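Local atomic coordinates of glyoxylate reductase (Paecilomyces sp. J18, PDB entry 3WNV), a protein that reduces glyoxylate to glycolate, probably with a nicotinamide dinucleotide as hydride donor, as in other D-isomer-specific 2-hydroxyacid dehydrogenases. Residues L127-V132 / V262-L267; L122-L127 / R174-N179; K251-A256 / P278-N283. All blocks are in the same frame, centred on the assembly; numbering follows the deposited sequence.

Contact 1 (L127-V132 / V262-L267); sequences LRQAYV and VASVGL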
ATOM      1  N   LEU A 127     -19.066   4.314   8.667  1.00 10.62           N
ATOM      2  CA  LEU A 127     -19.998   5.250   9.309  1.00  9.21           C
ATOM      3  C   LEU A 127     -21.445   4.806   9.229  1.00  9.64           C
ATOM      4  O   LEU A 127     -22.253   5.274  10.047  1.00 12.24           O
ATOM      5  CB  LEU A 127     -19.883   6.623   8.663  1.00  8.55           C
ATOM      6  CG  LEU A 127     -18.600   7.410   8.933  1.00  8.68           C
ATOM      7  CD1 LEU A 127     -18.504   8.554   7.956  1.00 10.03           C
ATOM      8  CD2 LEU A 127     -18.594   7.951  10.343  1.00 12.94           C
ATOM      9  N   ARG A 128     -21.802   3.980   8.244  1.00 10.88           N
ATOM     10  CA  ARG A 128     -23.147   3.405   8.155  1.00  9.30           C
ATOM     11  C   ARG A 128     -23.217   1.996   8.747  1.00  9.21           C
ATOM     12  O   ARG A 128     -24.313   1.386   8.772  1.00 12.17           O
ATOM     13  CB  ARG A 128     -23.639   3.338   6.675  1.00  9.27           C
ATOM     14  CG  ARG A 128     -23.690   4.686   5.927  1.00  9.00           C
ATOM     15  CD  ARG A 128     -24.564   5.658   6.709  1.00 12.40           C
ATOM     16  NE  ARG A 128     -24.848   6.874   5.927  1.00 11.71           N
ATOM     17  CZ  ARG A 128     -25.980   7.093   5.251  1.00 12.66           C
ATOM     18  NH1 ARG A 128     -26.964   6.199   5.258  1.00 12.19           N
ATOM     19  NH2 ARG A 128     -26.124   8.228   4.565  1.00  9.10           N
ATOM     20  N   GLN A 129     -22.064   1.469   9.188  1.00 13.54           N
ATOM     21  CA  GLN A 129     -21.919   0.027   9.545  1.00 10.61           C
ATOM     22  C   GLN A 129     -22.638  -0.831   8.497  1.00 14.47           C
ATOM     23  O   GLN A 129     -23.518  -1.682   8.794  1.00 16.80           O
ATOM     24  CB  GLN A 129     -22.386  -0.249  10.995  1.00 15.26           C
ATOM     25  CG  GLN A 129     -21.724   0.737  11.961  1.00 16.84           C
ATOM     26  CD  GLN A 129     -22.008   0.491  13.418  1.00 18.80           C
ATOM     27  OE1 GLN A 129     -22.796  -0.387  13.771  1.00 19.86           O
ATOM     28  NE2 GLN A 129     -21.338   1.253  14.293  1.00 16.09           N
ATOM     29  N   ALA A 130     -22.236  -0.607   7.255  1.00 11.96           N
ATOM     30  CA  ALA A 130     -23.019  -1.040   6.103  1.00 10.68           C
ATOM     31  C   ALA A 130     -23.056  -2.542   5.881  1.00 10.38           C
ATOM     32  O   ALA A 130     -23.869  -3.024   5.097  1.00 11.22           O
ATOM     33  CB  ALA A 130     -22.525  -0.341   4.824  1.00 13.73           C
ATOM     34  N   TYR A 131     -22.162  -3.289   6.523  1.00 13.50           N
ATOM     35  CA  TYR A 131     -22.219  -4.747   6.381  1.00 11.10           C
ATOM     36  C   TYR A 131     -23.548  -5.297   6.891  1.00 13.71           C
ATOM     37  O   TYR A 131     -24.063  -6.286   6.380  1.00 12.79           O
ATOM     38  CB  TYR A 131     -20.997  -5.432   7.057  1.00 15.95           C
ATOM     39  CG  TYR A 131     -20.981  -6.941   6.838  1.00 16.84           C
ATOM     40  CD1 TYR A 131     -20.711  -7.479   5.580  1.00 17.47           C
ATOM     41  CD2 TYR A 131     -21.261  -7.817   7.885  1.00 19.78           C
ATOM     42  CE1 TYR A 131     -20.708  -8.888   5.368  1.00 17.50           C
ATOM     43  CE2 TYR A 131     -21.273  -9.213   7.694  1.00 19.35           C
ATOM     44  CZ  TYR A 131     -20.978  -9.730   6.427  1.00 22.20           C
ATOM     45  OH  TYR A 131     -20.968 -11.096   6.233  1.00 20.21           O
ATOM     46  N   VAL A 132     -24.121  -4.665   7.907  1.00 14.09           N
ATOM     47  CA  VAL A 132     -25.431  -5.096   8.383  1.00 16.35           C
ATOM     48  C   VAL A 132     -26.543  -4.968   7.322  1.00 14.32           C
ATOM     49  O   VAL A 132     -27.192  -5.958   7.024  1.00 14.79           O
ATOM     50  CB  VAL A 132     -25.801  -4.458   9.748  1.00 15.09           C
ATOM     51  CG1 VAL A 132     -27.155  -4.939  10.220  1.00 13.95           C
ATOM     52  CG2 VAL A 132     -24.722  -4.836  10.758  1.00 14.58           C
ATOM     53  N   VAL A 262     -13.656   2.404  19.868  1.00 14.63           N
ATOM     54  CA  VAL A 262     -13.713   2.605  18.429  1.00 11.02           C
ATOM     55  C   VAL A 262     -15.099   2.159  17.958  1.00 13.07           C
ATOM     56  O   VAL A 262     -15.524   1.022  18.222  1.00 16.39           O
ATOM     57  CB  VAL A 262     -12.595   1.799  17.727  1.00 10.42           C
ATOM     58  CG1 VAL A 262     -12.749   1.865  16.198  1.00 11.90           C
ATOM     59  CG2 VAL A 262     -11.178   2.292  18.167  1.00 11.04           C
ATOM     60  N   ALA A 263     -15.813   3.037  17.267  1.00 10.62           N
ATOM     61  CA  ALA A 263     -17.171   2.734  16.858  1.00 14.25           C
ATOM     62  C   ALA A 263     -17.174   1.736  15.683  1.00 16.49           C
ATOM     63  O   ALA A 263     -17.980   0.788  15.623  1.00 14.49           O
ATOM     64  CB  ALA A 263     -17.906   4.015  16.491  1.00 16.98           C
ATOM     65  N   SER A 264     -16.260   1.941  14.741  1.00 11.79           N
ATOM     66  CA  SER A 264     -16.210   1.109  13.551  1.00  8.49           C
ATOM     67  C   SER A 264     -14.860   1.277  12.894  1.00 12.69           C
ATOM     68  O   SER A 264     -14.116   2.200  13.229  1.00 11.87           O
ATOM     69  CB  SER A 264     -17.313   1.468  12.562  1.00  9.75           C
ATOM     70  OG  SER A 264     -17.315   0.510  11.493  1.00 12.91           O
ATOM     71  N   VAL A 265     -14.543   0.382  11.974  1.00 13.06           N
ATOM     72  CA  VAL A 265     -13.347   0.529  11.161  1.00 11.20           C
ATOM     73  C   VAL A 265     -13.692   0.253   9.711  1.00  9.88           C
ATOM     74  O   VAL A 265     -14.630  -0.472   9.410  1.00 10.31           O
ATOM     75  CB  VAL A 265     -12.183  -0.381  11.555  1.00  7.35           C
ATOM     76  CG1 VAL A 265     -11.656  -0.046  12.979  1.00  5.81           C
ATOM     77  CG2 VAL A 265     -12.614  -1.879  11.469  1.00 12.72           C
ATOM     78  N   GLY A 266     -12.903   0.852   8.832  1.00  8.59           N
ATOM     79  CA  GLY A 266     -13.023   0.651   7.393  1.00  7.75           C
ATOM     80  C   GLY A 266     -11.642   0.222   6.918  1.00  9.60           C
ATOM     81  O   GLY A 266     -10.771   1.071   6.704  1.00  8.06           O
ATOM     82  N   LEU A 267     -11.444  -1.080   6.735  1.00  7.59           N
ATOM     83  CA  LEU A 267     -10.096  -1.604   6.450  1.00 10.84           C
ATOM     84  C   LEU A 267      -9.991  -2.275   5.100  1.00  9.56           C
ATOM     85  O   LEU A 267     -10.901  -2.986   4.707  1.00  9.32           O
ATOM     86  CB  LEU A 267      -9.708  -2.642   7.517  1.00  8.13           C
ATOM     87  CG  LEU A 267      -9.803  -2.108   8.962  1.00 10.98           C
ATOM     88  CD1 LEU A 267      -9.417  -3.231   9.914  1.00 10.38           C
ATOM     89  CD2 LEU A 267      -8.904  -0.876   9.198  1.00  9.39           C
TER
HETATM   90  O   HOH W   1     -20.374   1.179  16.988  1.00 31.27           O

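Contact 2 (L122-L127 / R174-N179); sequences LMIGAL and RAFGMN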
ATOM      1  N   LEU A 122     -14.724   2.697   2.023  1.00  5.66           N
ATOM      2  CA  LEU A 122     -14.624   2.151   3.368  1.00  6.14           C
ATOM      3  C   LEU A 122     -15.115   3.091   4.467  1.00 10.82           C
ATOM      4  O   LEU A 122     -15.704   2.633   5.432  1.00  9.16           O
ATOM      5  CB  LEU A 122     -13.181   1.700   3.663  1.00  8.96           C
ATOM      6  CG  LEU A 122     -12.718   0.468   2.925  1.00  7.29           C
ATOM      7  CD1 LEU A 122     -11.194   0.264   3.127  1.00  6.63           C
ATOM      8  CD2 LEU A 122     -13.508  -0.779   3.404  1.00  6.50           C
ATOM      9  N   MET A 123     -14.814   4.392   4.368  1.00  8.02           N
ATOM     10  CA  MET A 123     -15.229   5.346   5.397  1.00 10.19           C
ATOM     11  C   MET A 123     -16.759   5.441   5.482  1.00  7.26           C
ATOM     12  O   MET A 123     -17.339   5.422   6.545  1.00  7.73           O
ATOM     13  CB  MET A 123     -14.649   6.728   5.075  1.00  8.83           C
ATOM     14  CG  MET A 123     -14.980   7.765   6.148  1.00  8.36           C
ATOM     15  SD  MET A 123     -14.403   9.436   5.698  1.00 12.69           S
ATOM     16  CE  MET A 123     -15.601   9.924   4.440  1.00 12.91           C
ATOM     17  N   ILE A 124     -17.418   5.590   4.344  1.00  6.35           N
ATOM     18  CA  ILE A 124     -18.867   5.659   4.360  1.00  7.70           C
ATOM     19  C   ILE A 124     -19.446   4.319   4.872  1.00 11.52           C
ATOM     20  O   ILE A 124     -20.370   4.328   5.706  1.00  8.91           O
ATOM     21  CB  ILE A 124     -19.382   5.956   2.945  1.00  7.54           C
ATOM     22  CG1 ILE A 124     -18.859   7.347   2.493  1.00 13.27           C
ATOM     23  CG2 ILE A 124     -20.921   5.916   2.912  1.00  8.93           C
ATOM     24  CD1 ILE A 124     -19.192   8.487   3.456  1.00 22.26           C
ATOM     25  N   GLY A 125     -18.857   3.196   4.451  1.00  8.58           N
ATOM     26  CA  GLY A 125     -19.281   1.863   4.905  1.00  9.22           C
ATOM     27  C   GLY A 125     -19.214   1.774   6.444  1.00 12.25           C
ATOM     28  O   GLY A 125     -20.138   1.246   7.110  1.00 10.26           O
ATOM     29  N   ALA A 126     -18.135   2.312   7.000  1.00  7.87           N
ATOM     30  CA  ALA A 126     -17.883   2.208   8.445  1.00  5.00           C
ATOM     31  C   ALA A 126     -18.844   3.112   9.205  1.00 12.62           C
ATOM     32  O   ALA A 126     -19.398   2.720  10.239  1.00 10.87           O
ATOM     33  CB  ALA A 126     -16.445   2.563   8.740  1.00  6.27           C
ATOM     34  N   LEU A 127     -19.066   4.314   8.667  1.00 10.62           N
ATOM     35  CA  LEU A 127     -19.998   5.250   9.309  1.00  9.21           C
ATOM     36  C   LEU A 127     -21.445   4.806   9.229  1.00  9.64           C
ATOM     37  O   LEU A 127     -22.253   5.274  10.047  1.00 12.24           O
ATOM     38  CB  LEU A 127     -19.883   6.623   8.663  1.00  8.55           C
ATOM     39  CG  LEU A 127     -18.600   7.410   8.933  1.00  8.68           C
ATOM     40  CD1 LEU A 127     -18.504   8.554   7.956  1.00 10.03           C
ATOM     41  CD2 LEU A 127     -18.594   7.951  10.343  1.00 12.94           C
ATOM     42  N   ARG A 174     -13.402  16.355   1.518  1.00 12.21           N
ATOM     43  CA  ARG A 174     -13.925  17.710   1.563  1.00 17.34           C
ATOM     44  C   ARG A 174     -15.262  17.867   0.831  1.00 19.27           C
ATOM     45  O   ARG A 174     -16.122  18.659   1.252  1.00 14.51           O
ATOM     46  CB  ARG A 174     -12.902  18.727   1.007  1.00 16.16           C
ATOM     47  CG  ARG A 174     -11.990  19.269   2.087  1.00 22.86           C
ATOM     48  CD  ARG A 174     -11.050  20.389   1.574  1.00 30.30           C
ATOM     49  NE  ARG A 174     -10.125  19.825   0.622  1.00 34.87           N
ATOM     50  CZ  ARG A 174      -8.871  19.466   0.892  1.00 29.19           C
ATOM     51  NH1 ARG A 174      -8.318  19.658   2.095  1.00 27.75           N
ATOM     52  NH2 ARG A 174      -8.162  18.928  -0.069  1.00 28.41           N
ATOM     53  N   ALA A 175     -15.416  17.143  -0.270  1.00 14.51           N
ATOM     54  CA  ALA A 175     -16.660  17.185  -1.030  1.00 14.70           C
ATOM     55  C   ALA A 175     -17.799  16.548  -0.242  1.00 13.49           C
ATOM     56  O   ALA A 175     -18.981  16.850  -0.507  1.00 15.04           O
ATOM     57  CB  ALA A 175     -16.489  16.531  -2.394  1.00 11.86           C
ATOM     58  N   PHE A 176     -17.448  15.716   0.743  1.00 12.59           N
ATOM     59  CA  PHE A 176     -18.429  15.136   1.676  1.00 17.67           C
ATOM     60  C   PHE A 176     -18.669  16.055   2.873  1.00 15.53           C
ATOM     61  O   PHE A 176     -19.401  15.694   3.785  1.00 14.36           O
ATOM     62  CB  PHE A 176     -18.024  13.727   2.165  1.00 12.98           C
ATOM     63  CG  PHE A 176     -18.137  12.648   1.121  1.00 11.48           C
ATOM     64  CD1 PHE A 176     -17.278  12.617   0.029  1.00 16.36           C
ATOM     65  CD2 PHE A 176     -19.070  11.634   1.254  1.00 16.84           C
ATOM     66  CE1 PHE A 176     -17.372  11.628  -0.930  1.00 14.25           C
ATOM     67  CE2 PHE A 176     -19.174  10.633   0.289  1.00 19.67           C
ATOM     68  CZ  PHE A 176     -18.328  10.621  -0.799  1.00 18.38           C
ATOM     69  N   GLY A 177     -18.077  17.250   2.855  1.00 14.88           N
ATOM     70  CA  GLY A 177     -18.285  18.230   3.904  1.00 12.87           C
ATOM     71  C   GLY A 177     -17.384  18.091   5.130  1.00 15.99           C
ATOM     72  O   GLY A 177     -17.665  18.703   6.176  1.00 13.71           O
ATOM     73  N   MET A 178     -16.317  17.295   5.017  1.00 13.99           N
ATOM     74  CA  MET A 178     -15.369  17.099   6.131  1.00 11.40           C
ATOM     75  C   MET A 178     -14.302  18.203   6.227  1.00 11.93           C
ATOM     76  O   MET A 178     -13.957  18.821   5.232  1.00 17.24           O
ATOM     77  CB  MET A 178     -14.692  15.736   6.035  1.00  9.50           C
ATOM     78  CG  MET A 178     -15.699  14.620   5.974  1.00 15.50           C
ATOM     79  SD  MET A 178     -14.916  13.028   6.101  1.00 12.62           S
ATOM     80  CE  MET A 178     -14.733  12.835   7.877  1.00 10.85           C
ATOM     81  N   ASN A 179     -13.829  18.446   7.453  1.00 12.62           N
ATOM     82  CA  ASN A 179     -12.681  19.307   7.715  1.00 17.36           C
ATOM     83  C   ASN A 179     -11.470  18.392   7.782  1.00 13.18           C
ATOM     84  O   ASN A 179     -11.557  17.252   8.260  1.00 14.83           O
ATOM     85  CB  ASN A 179     -12.834  19.998   9.061  1.00 19.62           C
ATOM     86  CG  ASN A 179     -14.049  20.856   9.119  1.00 26.26           C
ATOM     87  OD1 ASN A 179     -14.843  20.758  10.052  1.00 35.48           O
ATOM     88  ND2 ASN A 179     -14.221  21.700   8.109  1.00 22.96           N
TER

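Contact 3 (K251-A256 / P278-N283); sequences KALVRA and PGLLNN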
ATOM      1  N   LYS A 251      -4.540  -6.605  17.361  1.00 13.76           N
ATOM      2  CA  LYS A 251      -5.156  -7.191  18.558  1.00 22.49           C
ATOM      3  C   LYS A 251      -5.641  -6.081  19.480  1.00 17.81           C
ATOM      4  O   LYS A 251      -6.706  -6.181  20.073  1.00 17.68           O
ATOM      5  CB  LYS A 251      -4.203  -8.130  19.294  1.00 21.22           C
ATOM      6  CG  LYS A 251      -4.069  -9.498  18.655  1.00 20.09           C
ATOM      7  CD  LYS A 251      -3.036 -10.291  19.395  1.00 29.08           C
ATOM      8  CE  LYS A 251      -2.723 -11.578  18.655  1.00 39.95           C
ATOM      9  NZ  LYS A 251      -1.539 -12.270  19.235  1.00 47.87           N
ATOM     10  N   ALA A 252      -4.883  -4.994  19.565  1.00 13.10           N
ATOM     11  CA  ALA A 252      -5.323  -3.840  20.352  1.00 15.39           C
ATOM     12  C   ALA A 252      -6.528  -3.125  19.740  1.00 14.33           C
ATOM     13  O   ALA A 252      -7.411  -2.614  20.451  1.00 13.31           O
ATOM     14  CB  ALA A 252      -4.168  -2.847  20.533  1.00 15.92           C
ATOM     15  N   LEU A 253      -6.563  -3.078  18.423  1.00 15.06           N
ATOM     16  CA  LEU A 253      -7.688  -2.505  17.703  1.00 10.45           C
ATOM     17  C   LEU A 253      -8.950  -3.315  18.024  1.00 14.07           C
ATOM     18  O   LEU A 253     -10.028  -2.741  18.292  1.00 13.82           O
ATOM     19  CB  LEU A 253      -7.376  -2.512  16.198  1.00 11.75           C
ATOM     20  CG  LEU A 253      -8.589  -2.123  15.335  1.00 10.91           C
ATOM     21  CD1 LEU A 253      -8.881  -0.676  15.500  1.00 10.93           C
ATOM     22  CD2 LEU A 253      -8.280  -2.469  13.861  1.00 12.52           C
ATOM     23  N   VAL A 254      -8.824  -4.645  18.030  1.00 12.86           N
ATOM     24  CA  VAL A 254      -9.982  -5.495  18.371  1.00 13.78           C
ATOM     25  C   VAL A 254     -10.488  -5.206  19.797  1.00 16.52           C
ATOM     26  O   VAL A 254     -11.698  -5.031  20.024  1.00 16.18           O
ATOM     27  CB  VAL A 254      -9.668  -6.994  18.183  1.00 13.74           C
ATOM     28  CG1 VAL A 254     -10.769  -7.868  18.872  1.00 20.28           C
ATOM     29  CG2 VAL A 254      -9.576  -7.335  16.672  1.00 12.81           C
ATOM     30  N   ARG A 255      -9.579  -5.133  20.770  1.00 16.74           N
ATOM     31  CA  ARG A 255     -10.016  -4.787  22.123  1.00 14.61           C
ATOM     32  C   ARG A 255     -10.714  -3.421  22.215  1.00 21.55           C
ATOM     33  O   ARG A 255     -11.618  -3.228  23.027  1.00 19.33           O
ATOM     34  CB  ARG A 255      -8.831  -4.829  23.103  1.00 16.59           C
ATOM     35  CG  ARG A 255      -8.129  -6.183  23.135  1.00 21.56           C
ATOM     36  CD  ARG A 255      -7.173  -6.296  24.319  1.00 24.50           C
ATOM     37  NE  ARG A 255      -6.000  -5.427  24.180  1.00 27.90           N
ATOM     38  CZ  ARG A 255      -4.871  -5.761  23.543  1.00 31.24           C
ATOM     39  NH1 ARG A 255      -4.746  -6.945  22.958  1.00 25.01           N
ATOM     40  NH2 ARG A 255      -3.853  -4.909  23.493  1.00 31.41           N
ATOM     41  N   ALA A 256     -10.270  -2.466  21.402  1.00 15.47           N
ATOM     42  CA  ALA A 256     -10.827  -1.132  21.399  1.00 15.26           C
ATOM     43  C   ALA A 256     -12.201  -1.077  20.727  1.00 17.09           C
ATOM     44  O   ALA A 256     -13.073  -0.279  21.088  1.00 17.33           O
ATOM     45  CB  ALA A 256      -9.809  -0.138  20.736  1.00 12.23           C
ATOM     46  N   PRO A 278      -9.746 -12.705  14.312  1.00 21.52           N
ATOM     47  CA  PRO A 278     -11.129 -13.192  14.345  1.00 24.22           C
ATOM     48  C   PRO A 278     -12.133 -12.170  14.880  1.00 19.65           C
ATOM     49  O   PRO A 278     -13.176 -11.970  14.253  1.00 22.37           O
ATOM     50  CB  PRO A 278     -11.054 -14.387  15.302  1.00 27.35           C
ATOM     51  CG  PRO A 278      -9.673 -14.848  15.233  1.00 27.15           C
ATOM     52  CD  PRO A 278      -8.836 -13.586  15.050  1.00 23.18           C
ATOM     53  N   GLY A 279     -11.822 -11.518  16.001  1.00 20.07           N
ATOM     54  CA  GLY A 279     -12.726 -10.529  16.566  1.00 22.45           C
ATOM     55  C   GLY A 279     -12.980  -9.379  15.617  1.00 22.92           C
ATOM     56  O   GLY A 279     -13.985  -8.663  15.730  1.00 19.02           O
ATOM     57  N   LEU A 280     -12.079  -9.195  14.661  1.00 21.71           N
ATOM     58  CA  LEU A 280     -12.282  -8.169  13.642  1.00 17.04           C
ATOM     59  C   LEU A 280     -13.192  -8.718  12.515  1.00 14.52           C
ATOM     60  O   LEU A 280     -14.226  -8.131  12.172  1.00 16.43           O
ATOM     61  CB  LEU A 280     -10.912  -7.753  13.120  1.00 20.64           C
ATOM     62  CG  LEU A 280     -10.794  -6.546  12.230  1.00 21.09           C
ATOM     63  CD1 LEU A 280     -11.506  -5.382  12.895  1.00 28.89           C
ATOM     64  CD2 LEU A 280      -9.313  -6.204  12.020  1.00 16.60           C
ATOM     65  N   LEU A 281     -12.823  -9.874  11.984  1.00 17.11           N
ATOM     66  CA  LEU A 281     -13.559 -10.485  10.887  1.00 19.00           C
ATOM     67  C   LEU A 281     -14.993 -10.734  11.287  1.00 15.92           C
ATOM     68  O   LEU A 281     -15.898 -10.600  10.458  1.00 19.28           O
ATOM     69  CB  LEU A 281     -12.888 -11.806  10.476  1.00 20.19           C
ATOM     70  CG  LEU A 281     -13.232 -12.380   9.107  1.00 24.09           C
ATOM     71  CD1 LEU A 281     -13.025 -11.311   8.057  1.00 22.68           C
ATOM     72  CD2 LEU A 281     -12.341 -13.593   8.824  1.00 22.64           C
ATOM     73  N   ASN A 282     -15.219 -11.025  12.572  1.00 17.24           N
ATOM     74  CA  ASN A 282     -16.542 -11.483  13.019  1.00 23.53           C
ATOM     75  C   ASN A 282     -17.424 -10.350  13.462  1.00 22.57           C
ATOM     76  O   ASN A 282     -18.542 -10.580  13.889  1.00 19.72           O
ATOM     77  CB  ASN A 282     -16.445 -12.502  14.162  1.00 21.91           C
ATOM     78  CG  ASN A 282     -15.682 -13.757  13.772  1.00 21.66           C
ATOM     79  OD1 ASN A 282     -15.496 -14.054  12.587  1.00 21.37           O
ATOM     80  ND2 ASN A 282     -15.218 -14.503  14.785  1.00 26.60           N
ATOM     81  N   ASN A 283     -16.921  -9.125  13.359  1.00 18.16           N
ATOM     82  CA  ASN A 283     -17.656  -7.936  13.821  1.00 15.09           C
ATOM     83  C   ASN A 283     -18.474  -7.293  12.676  1.00 17.60           C
ATOM     84  O   ASN A 283     -17.907  -6.691  11.754  1.00 16.74           O
ATOM     85  CB  ASN A 283     -16.638  -6.920  14.375  1.00 16.12           C
ATOM     86  CG  ASN A 283     -17.288  -5.727  15.013  1.00 19.76           C
ATOM     87  OD1 ASN A 283     -18.460  -5.449  14.789  1.00 18.81           O
ATOM     88  ND2 ASN A 283     -16.517  -4.999  15.802  1.00 22.36           N
TER

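Contact 1 (L127-V132 / V262-L267)
Q129 stands where helix 112-127 runs out, and it faces A263 and S264 at the entry to strand 262-267. Its positive phi (42°) marks the turn of a Schellman motif, in which two backbone bonds lead back into the last helical turn; its own carbonyl O then accepts V132 N at 3.2 Å as helix 131-138 begins. The strand lies between 237-241 and 287-288 in the parallel sheet of the Rossmann-type domain. From the turn, the Q129 side chain reaches across with CG anti to the carbonyl carbon (chi1 -50°) and the chain extended beyond it. This brings NE2 to within 3.6 Å of A263 O, a separation that a water closes: Q129 NE2 donates to it at 2.9 Å, and it donates to A263 O at 2.8 Å. The same amide nitrogen passes S264 CB at 4.4 Å. The S264 hydroxyl is taken up by R285 O, with a weak additional bond to A126 O. Without a direct hydrogen bond between the segments, the polar link depends on the single water, which joins an amide N-H to a backbone carbonyl and leaves the turn after the helix and the start of the strand in light contact.

Contact 2 (L122-L127 / R174-N179)
M123 sends its side chain straight off helix 112-127 to M178, which follows the end of helix 164-175. Its CG lies anti to the backbone N (chi1 -177°), and a bend at chi3 turns the methyl so that M123 CE rests 3.6 Å from M178 SD. M178 has a similar bend, and the two thioethers lie alongside each other and point opposite ways, with M123 SD 3.7 Å from M178 SD. Both side chains also rest on V210, while M123 touches V240, so this sulfur pair lies against the central strands 210-213 and 237-241 of the parallel sheet. The two helices pack side by side on one face of that sheet in the Rossmann-type domain, helix 164-175 being the connection of the beta-alpha-beta unit between strands 156-160 and 179-183. One residue on, I124 meets F176 nearer the solvent. Its CD1 approaches the ring obliquely, 3.8 Å from F176 CE2, and I124 CG1 follows at 4.0 Å from the same carbon. Just after F176 the helix ends in a Schellman motif: G177 N bonds back to R174 O, and G177 has a positive phi (85°) at which a CB would be jammed against the carbonyl O of F176.

Contact 3 (K251-A256 / P278-N283)
V254 presses both of its methyl groups onto the short helix 278-281, and here the two backbones come closest, with V254 CA and L280 CA 5.9 Å apart. With CG1 anti to its backbone N (chi1 166°), the valine straddles the G279-L280 peptide: V254 CG1 faces G279 CA at 4.0 Å, while V254 CG2 lies 3.7 Å from L280 N and 3.8 Å from L280 CB. G279 has no side chain, and that absence lets the valine lie directly against the main chain. The V254 and L280 side chains are angled to each other, and the leucine runs on inward, its CG anti to the backbone N (chi1 -170°). Toward the sheet the fit slackens, with L253 CD2 4.3 Å from L280 CD2. The two leucines do not depend on each other alone, since both lie on V265 of strand 262-267. That strand links the two segments: helix 250-259 leads into it, as the helix of the beta-alpha-beta unit that starts from strand 237-241, and helix 278-281 comes after it on the way to strand 287-288. All this follows the alternating order of a Rossmann-type domain. Away from the sheet the short helix is open to solvent, with P278, L281 and N282 exposed. Beyond it, N283 OD1 accepts the backbone N of R285, two residues on. On a different flank of helix 250-259, toward helix 227-232, R255 forms a salt bridge with E227, one face of its guanidinium lying over A252 CA.

In the fold
All three contacts belong to the Rossmann-type nucleotide-binding domain. Contacts 1 and 2 lie 12 Å apart, centre to centre, and share L127, where helix 112-127 ends. Contacts 1 and 3 are equally far apart and meet through strand 262-267: A256 O and V262 N are probably hydrogen-bonded, and L267 packs on L280. S264 and V265 point to opposite faces of the strand, so helix 112-127 and helix 250-259 sandwich it. Contacts 2 and 3 are 22 Å apart between centres and do not touch. Along the chain contact 2 closes before contact 3 opens, while contact 1 interleaves with both and ties the two layers through the sheet.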